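Side-chain contacts in lectin (Polyandrocarpa misakiensis, PDB 1BYF), which binds galactose in a calcium-dependent manner as a homodimeric C-type lectin and serves in the defence of the tunicate against microorganisms: residues 5-10 with 40-45; 67-70 with 74-77; 10-13 with 19-22. All coordinates share one frame; numbering follows the deposited sequence.

Contact 1: 5-10 with 40-45; sequences ILFSDE and KAILAF
The rings of Phe7 and Phe45 lie face to face, their planes only 15° apart and their centroids 3.8 Å from each other. Over one face of the Phe7 ring sits Phe45 CD1, displaced toward the rim, while the Phe45 face receives Phe7 CG in the same off-centre way. At the edge of the Phe7 ring, in its plane, is the backbone CA of Ile42, 4.0 Å from Phe7 CZ. This is helix-on-sheet packing in the C-type lectin fold: helix 36-49 packs across one face of the sheet that holds strand 3-8, and the axes of segments 5-8 and 40-45 are 11.0 Å apart and nearly parallel, at 17°.

The two phenylalanine side chains slide past each other in opposite directions, and each ring comes close to the other's CB: Phe7 CB is 3.7 Å from Phe45 CE1, and Phe45 CB is 3.8 Å from Phe7 CZ. With CG of Phe45 anti to the backbone N (chi1 -176°), its ring extends from the helix across the Phe7 ring. Flat, wholly apolar rings suit this buried layer, where they meet over a broad surface and bring in no polar atom. Phe7 also packs on Ile118 of strand 115-122, and it meets Phe7 of the second subunit, whose strand continues the sheet across the dimer interface.

Beside the rings, branched aliphatic residues fill out the layer. Ile42 turns CG2 toward Phe7, 4.1 Å from its CE2, while its other branch goes to Ile5. The side chains of Ile5 and Ile42 cross at about a right angle and meet through their terminal methyls, Ile5 CD1 lying 4.1 Å from Ile42 CD1.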
loop_
_atom_site.group_PDB
_atom_site.type_symbol
_atom_site.label_atom_id
_atom_site.label_comp_id
_atom_site.label_asym_id
_atom_site.label_seq_id
_atom_site.Cartn_x
_atom_site.Cartn_y
_atom_site.Cartn_z
ATOM N N ILE A 5 2.764 -4.160 3.258
ATOM C CA ILE A 5 2.175 -2.897 3.706
ATOM C C ILE A 5 0.695 -2.874 3.323
ATOM O O ILE A 5 0.344 -3.091 2.167
ATOM C CB ILE A 5 2.886 -1.685 3.092
ATOM C CG1 ILE A 5 4.377 -1.694 3.437
ATOM C CG2 ILE A 5 2.230 -0.381 3.529
ATOM C CD1 ILE A 5 4.706 -1.547 4.909
ATOM N N LEU A 6 -0.148 -2.637 4.315
ATOM C CA LEU A 6 -1.589 -2.594 4.087
ATOM C C LEU A 6 -2.098 -1.177 4.354
ATOM O O LEU A 6 -1.792 -0.623 5.401
ATOM C CB LEU A 6 -2.271 -3.604 5.009
ATOM C CG LEU A 6 -3.794 -3.521 5.145
ATOM C CD1 LEU A 6 -4.500 -3.729 3.818
ATOM C CD2 LEU A 6 -4.298 -4.567 6.136
ATOM N N PHE A 7 -2.808 -0.590 3.416
ATOM C CA PHE A 7 -3.392 0.736 3.569
ATOM C C PHE A 7 -4.912 0.544 3.630
ATOM O O PHE A 7 -5.429 -0.191 2.778
ATOM C CB PHE A 7 -3.086 1.655 2.396
ATOM C CG PHE A 7 -1.651 2.013 2.165
ATOM C CD1 PHE A 7 -0.839 1.217 1.374
ATOM C CD2 PHE A 7 -1.118 3.168 2.716
ATOM C CE1 PHE A 7 0.482 1.560 1.153
ATOM C CE2 PHE A 7 0.200 3.519 2.497
ATOM C CZ PHE A 7 1.003 2.716 1.717
ATOM N N SER A 8 -5.591 1.183 4.559
ATOM C CA SER A 8 -7.042 1.035 4.631
ATOM C C SER A 8 -7.752 2.382 4.699
ATOM O O SER A 8 -7.363 3.273 5.454
ATOM C CB SER A 8 -7.464 0.144 5.800
ATOM O OG SER A 8 -8.886 0.161 5.902
ATOM N N ASP A 9 -8.792 2.520 3.885
ATOM C CA ASP A 9 -9.600 3.728 3.849
ATOM C C ASP A 9 -10.540 3.810 5.050
ATOM O O ASP A 9 -11.180 4.833 5.265
ATOM C CB ASP A 9 -10.432 3.804 2.561
ATOM C CG ASP A 9 -9.556 4.278 1.407
ATOM O OD1 ASP A 9 -8.777 5.228 1.640
ATOM O OD2 ASP A 9 -9.672 3.706 0.311
ATOM N N GLU A 10 -10.608 2.731 5.807
ATOM C CA GLU A 10 -11.409 2.649 7.017
ATOM C C GLU A 10 -10.799 3.519 8.112
ATOM O O GLU A 10 -9.600 3.349 8.322
ATOM C CB GLU A 10 -11.272 1.217 7.559
ATOM C CG GLU A 10 -12.419 0.283 7.275
ATOM C CD GLU A 10 -13.137 -0.085 8.565
ATOM O OE1 GLU A 10 -12.675 -1.031 9.240
ATOM O OE2 GLU A 10 -14.146 0.581 8.879
ATOM N N LYS A 40 9.359 6.366 1.598
ATOM C CA LYS A 40 9.046 7.185 0.430
ATOM C C LYS A 40 7.916 6.545 -0.367
ATOM O O LYS A 40 7.080 7.311 -0.861
ATOM C CB LYS A 40 10.249 7.499 -0.447
ATOM C CG LYS A 40 11.398 8.172 0.257
ATOM C CD LYS A 40 11.075 9.313 1.194
ATOM C CE LYS A 40 10.773 10.623 0.497
ATOM N NZ LYS A 40 9.374 11.085 0.711
ATOM N N ALA A 41 7.886 5.217 -0.474
ATOM C CA ALA A 41 6.792 4.579 -1.206
ATOM C C ALA A 41 5.477 4.819 -0.456
ATOM O O ALA A 41 4.443 5.150 -1.043
ATOM C CB ALA A 41 7.006 3.082 -1.352
ATOM N N ILE A 42 5.541 4.629 0.855
ATOM C CA ILE A 42 4.387 4.825 1.727
ATOM C C ILE A 42 3.892 6.261 1.599
ATOM O O ILE A 42 2.693 6.477 1.394
ATOM C CB ILE A 42 4.703 4.464 3.193
ATOM C CG1 ILE A 42 4.784 2.939 3.380
ATOM C CG2 ILE A 42 3.667 5.032 4.156
ATOM C CD1 ILE A 42 5.426 2.501 4.682
ATOM N N LEU A 43 4.795 7.233 1.690
ATOM C CA LEU A 43 4.408 8.634 1.593
ATOM C C LEU A 43 3.950 9.004 0.190
ATOM O O LEU A 43 3.125 9.912 0.063
ATOM C CB LEU A 43 5.509 9.573 2.089
ATOM C CG LEU A 43 5.735 9.603 3.606
ATOM C CD1 LEU A 43 6.902 10.519 3.958
ATOM C CD2 LEU A 43 4.472 10.053 4.334
ATOM N N ALA A 44 4.423 8.312 -0.843
ATOM C CA ALA A 44 3.962 8.604 -2.199
ATOM C C ALA A 44 2.484 8.231 -2.326
ATOM O O ALA A 44 1.703 8.914 -2.986
ATOM C CB ALA A 44 4.785 7.874 -3.243
ATOM N N PHE A 45 2.087 7.151 -1.657
ATOM C CA PHE A 45 0.700 6.698 -1.683
ATOM C C PHE A 45 -0.191 7.684 -0.925
ATOM O O PHE A 45 -1.241 8.109 -1.410
ATOM C CB PHE A 45 0.576 5.308 -1.066
ATOM C CG PHE A 45 -0.759 4.626 -1.091
ATOM C CD1 PHE A 45 -1.756 4.958 -0.182
ATOM C CD2 PHE A 45 -1.028 3.632 -2.010
ATOM C CE1 PHE A 45 -2.983 4.315 -0.200
ATOM C CE2 PHE A 45 -2.248 2.977 -2.036
ATOM C CZ PHE A 45 -3.231 3.320 -1.127
#

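Contact 2: 67-70 with 74-77; sequences FLWN and SLPT
Leu75 lies over one face of the Trp69 indole in a CH-pi contact, its CB 4.0 Å from the centroid of the five-membered ring. The two segments are the arms of a short hairpin-like turn with a single beta bridge, Leu68 with Ser74, in the C-type lectin fold near the sugar-binding calcium site. The tight side is this apolar one. The first torsion of Leu75 (chi1 -162°) swings CG away from the backbone N, which carries the branch point over the rim of the indole, and CG is 3.6 Å from Trp69 CE2. A broad aromatic and a branched leucine suit such a buried place, which Leu106 and Ala57 help to line. Phe67 CB packs on Leu75 CB, while the Phe67 side chain also touches Asp108, a residue of the calcium site.

The other side is looser and wet. Leu68 CD2 merely brushes Ser74 CA, and exposed Ser74 and Thr77 have hydroxyls suited to water. One water links Phe67 N, Leu75 O and Thr77 OG1; a second joins Ser74 OG to Phe67 O. That carbonyl oxygen stands where the two sides meet, for besides the water it accepts from Leu75 N at 3.0 Å, nearly straight at 174°.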
loop_
_atom_site.group_PDB
_atom_site.type_symbol
_atom_site.label_atom_id
_atom_site.label_comp_id
_atom_site.label_asym_id
_atom_site.label_seq_id
_atom_site.Cartn_x
_atom_site.Cartn_y
_atom_site.Cartn_z
ATOM N N PHE A 67 8.749 10.273 22.168
ATOM C CA PHE A 67 8.003 9.454 21.211
ATOM C C PHE A 67 8.662 8.114 20.946
ATOM O O PHE A 67 9.863 8.062 20.686
ATOM C CB PHE A 67 7.813 10.243 19.906
ATOM C CG PHE A 67 6.772 11.322 20.105
ATOM C CD1 PHE A 67 5.426 11.008 20.055
ATOM C CD2 PHE A 67 7.150 12.627 20.371
ATOM C CE1 PHE A 67 4.471 11.988 20.255
ATOM C CE2 PHE A 67 6.198 13.609 20.565
ATOM C CZ PHE A 67 4.856 13.289 20.506
ATOM N N LEU A 68 7.868 7.044 20.968
ATOM C CA LEU A 68 8.399 5.728 20.659
ATOM C C LEU A 68 7.572 5.014 19.584
ATOM O O LEU A 68 6.348 4.979 19.638
ATOM C CB LEU A 68 8.438 4.819 21.879
ATOM C CG LEU A 68 9.306 5.194 23.079
ATOM C CD1 LEU A 68 9.093 4.158 24.176
ATOM C CD2 LEU A 68 10.781 5.295 22.715
ATOM N N TRP A 69 8.275 4.410 18.640
ATOM C CA TRP A 69 7.647 3.572 17.616
ATOM C C TRP A 69 7.160 2.335 18.367
ATOM O O TRP A 69 7.748 2.053 19.428
ATOM C CB TRP A 69 8.662 3.232 16.537
ATOM C CG TRP A 69 9.084 4.339 15.624
ATOM C CD1 TRP A 69 10.290 4.979 15.584
ATOM C CD2 TRP A 69 8.284 4.948 14.600
ATOM N NE1 TRP A 69 10.292 5.945 14.605
ATOM C CE2 TRP A 69 9.064 5.942 13.984
ATOM C CE3 TRP A 69 6.979 4.737 14.145
ATOM C CZ2 TRP A 69 8.586 6.731 12.936
ATOM C CZ3 TRP A 69 6.501 5.519 13.108
ATOM C CH2 TRP A 69 7.305 6.498 12.514
ATOM N N ASN A 70 6.117 1.644 17.939
ATOM C CA ASN A 70 5.598 0.500 18.662
ATOM C C ASN A 70 6.618 -0.626 18.864
ATOM O O ASN A 70 6.323 -1.523 19.652
ATOM C CB ASN A 70 4.432 -0.208 17.971
ATOM C CG ASN A 70 3.412 0.676 17.310
ATOM O OD1 ASN A 70 2.989 1.671 17.906
ATOM N ND2 ASN A 70 3.037 0.289 16.094
ATOM N N SER A 74 13.084 4.667 19.315
ATOM C CA SER A 74 12.756 6.073 19.489
ATOM C C SER A 74 12.487 6.796 18.178
ATOM O O SER A 74 13.154 6.587 17.168
ATOM C CB SER A 74 13.929 6.749 20.221
ATOM O OG SER A 74 13.919 8.146 19.982
ATOM N N LEU A 75 11.495 7.673 18.193
ATOM C CA LEU A 75 11.178 8.555 17.077
ATOM C C LEU A 75 11.724 9.910 17.552
ATOM O O LEU A 75 11.069 10.589 18.344
ATOM C CB LEU A 75 9.693 8.696 16.801
ATOM C CG LEU A 75 9.179 9.218 15.471
ATOM C CD1 LEU A 75 7.781 9.808 15.638
ATOM C CD2 LEU A 75 10.084 10.210 14.767
ATOM N N PRO A 76 12.932 10.236 17.141
ATOM C CA PRO A 76 13.591 11.450 17.573
ATOM C C PRO A 76 12.729 12.681 17.381
ATOM O O PRO A 76 12.110 12.859 16.332
ATOM C CB PRO A 76 14.859 11.500 16.729
ATOM C CG PRO A 76 15.130 10.078 16.383
ATOM C CD PRO A 76 13.774 9.438 16.213
ATOM N N THR A 77 12.701 13.542 18.397
ATOM C CA THR A 77 11.897 14.763 18.322
ATOM C C THR A 77 12.350 15.652 17.182
ATOM O O THR A 77 11.555 16.424 16.632
ATOM C CB THR A 77 11.923 15.487 19.682
ATOM O OG1 THR A 77 11.432 14.564 20.672
ATOM C CG2 THR A 77 11.032 16.719 19.698
HETATM O O HOH W 1 10.888 11.670 20.747
HETATM O O HOH W 2 12.085 9.010 21.990
#

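Contact 3: 10-13 with 19-22; sequences ETMN and TYCQ
Met12 and Tyr20 form a Met-aromatic contact, with the sulfur set obliquely to the ring: Met12 SD is 4.6 Å from the Tyr20 ring centroid, and the line between them is 49° off the ring normal. The sulfur lies near the start of the aromatic side chain, 3.7 Å from Tyr20 CB and 3.8 Å from Tyr20 CD2.

The apolar part is carried by the methionine methyl. Bent at chi2 and chi3, the Met12 chain folds so that CE approaches the ring obliquely, 3.6 Å from Tyr20 CD2 and 3.9 Å from Tyr20 CE2. The two side chains cross at about a right angle. A long, unbranched and polarisable methionine suits this place, since it can bend from the strand to the ring of a helix residue. Val117 of strand 115-122 packs against both Met12 and Tyr20.

Together these residues join strand 10-12 to helix 14-22, the first helix of the C-type lectin domain. Asn13 is the N-cap of that helix, its OD1 accepting from the backbone N of Asp16. One residue before the helix ends, Cys21 forms the disulfide with Cys119 that ties the helix to strand 115-122.

Polar and charged groups also meet the ring. The carboxylate of Glu10 crosses Tyr20 obliquely, the planes 53° apart, and OE1 is 3.8 Å from Tyr20 CE2, a van der Waals approach. The phenol makes tyrosine apt here: its ring joins the packing while OH hydrogen-bonds to Glu4 OE2 of the second subunit and, weakly, to Ser8 OG. Arg24 adds a cation-pi interaction with the Tyr20 ring.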
loop_
_atom_site.group_PDB
_atom_site.type_symbol
_atom_site.label_atom_id
_atom_site.label_comp_id
_atom_site.label_asym_id
_atom_site.label_seq_id
_atom_site.Cartn_x
_atom_site.Cartn_y
_atom_site.Cartn_z
ATOM N N GLU A 10 -10.608 2.731 5.807
ATOM C CA GLU A 10 -11.409 2.649 7.017
ATOM C C GLU A 10 -10.799 3.519 8.112
ATOM O O GLU A 10 -9.600 3.349 8.322
ATOM C CB GLU A 10 -11.272 1.217 7.559
ATOM C CG GLU A 10 -12.419 0.283 7.275
ATOM C CD GLU A 10 -13.137 -0.085 8.565
ATOM O OE1 GLU A 10 -12.675 -1.031 9.240
ATOM O OE2 GLU A 10 -14.146 0.581 8.879
ATOM N N THR A 11 -11.563 4.347 8.791
ATOM C CA THR A 11 -10.997 5.186 9.841
ATOM C C THR A 11 -11.312 4.675 11.240
ATOM O O THR A 11 -12.335 4.037 11.481
ATOM C CB THR A 11 -11.522 6.627 9.690
ATOM O OG1 THR A 11 -12.949 6.562 9.780
ATOM C CG2 THR A 11 -11.119 7.197 8.343
ATOM N N MET A 12 -10.423 4.982 12.172
ATOM C CA MET A 12 -10.506 4.569 13.552
ATOM C C MET A 12 -9.619 5.471 14.431
ATOM O O MET A 12 -8.768 6.173 13.896
ATOM C CB MET A 12 -9.859 3.203 13.750
ATOM C CG MET A 12 -10.605 1.923 13.535
ATOM S SD MET A 12 -9.417 0.720 12.827
ATOM C CE MET A 12 -9.807 0.980 11.096
ATOM N N ASN A 13 -9.795 5.272 15.736
ATOM C CA ASN A 13 -8.913 5.968 16.677
ATOM C C ASN A 13 -7.611 5.160 16.720
ATOM O O ASN A 13 -7.514 4.080 16.126
ATOM C CB ASN A 13 -9.526 6.163 18.052
ATOM C CG ASN A 13 -9.954 4.900 18.755
ATOM O OD1 ASN A 13 -9.355 3.835 18.572
ATOM N ND2 ASN A 13 -11.001 4.996 19.575
ATOM N N THR A 19 -5.197 -2.559 17.104
ATOM C CA THR A 19 -5.939 -3.811 17.134
ATOM C C THR A 19 -6.290 -4.285 15.728
ATOM O O THR A 19 -6.263 -5.476 15.420
ATOM C CB THR A 19 -7.258 -3.591 17.915
ATOM O OG1 THR A 19 -6.932 -3.169 19.247
ATOM C CG2 THR A 19 -8.084 -4.861 17.973
ATOM N N TYR A 20 -6.655 -3.334 14.877
ATOM C CA TYR A 20 -7.002 -3.615 13.487
ATOM C C TYR A 20 -5.842 -4.331 12.802
ATOM O O TYR A 20 -6.022 -5.355 12.143
ATOM C CB TYR A 20 -7.327 -2.296 12.778
ATOM C CG TYR A 20 -7.609 -2.405 11.297
ATOM C CD1 TYR A 20 -6.566 -2.460 10.382
ATOM C CD2 TYR A 20 -8.909 -2.454 10.810
ATOM C CE1 TYR A 20 -6.806 -2.564 9.027
ATOM C CE2 TYR A 20 -9.164 -2.547 9.454
ATOM C CZ TYR A 20 -8.107 -2.604 8.573
ATOM O OH TYR A 20 -8.309 -2.723 7.216
ATOM N N CYS A 21 -4.640 -3.775 12.952
ATOM C CA CYS A 21 -3.456 -4.363 12.333
ATOM C C CYS A 21 -3.112 -5.705 12.975
ATOM O O CYS A 21 -2.804 -6.688 12.302
ATOM C CB CYS A 21 -2.255 -3.423 12.393
ATOM S SG CYS A 21 -2.410 -1.871 11.475
ATOM N N GLN A 22 -3.162 -5.745 14.304
ATOM C CA GLN A 22 -2.835 -6.952 15.055
ATOM C C GLN A 22 -3.713 -8.134 14.667
ATOM O O GLN A 22 -3.221 -9.259 14.556
ATOM C CB GLN A 22 -2.948 -6.699 16.562
ATOM C CG GLN A 22 -1.868 -5.803 17.135
ATOM C CD GLN A 22 -0.485 -6.420 17.106
ATOM O OE1 GLN A 22 -0.123 -7.233 17.962
ATOM N NE2 GLN A 22 0.308 -6.026 16.115
#

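Overall arrangement
From the N terminus, strand 3-8 supplies the first side of contact 1, and the chain then turns a corner into strand 10-12, which opens contact 3. Contact 3 closes first, over the short excursion into helix 14-22, and so lies nested within the longer loop that contact 1 closes on helix 36-49. The two share Glu10, touch through Ser8 and Tyr20, and both reach the second subunit; between them they set two helices against the sheet containing strands 3-8 and 115-122. Contact 2 follows in series, closing a tight turn after strand 68-69. It lies on the opposite side of the chain's centre, near the calcium site, its centre about 20 Å from those of the others.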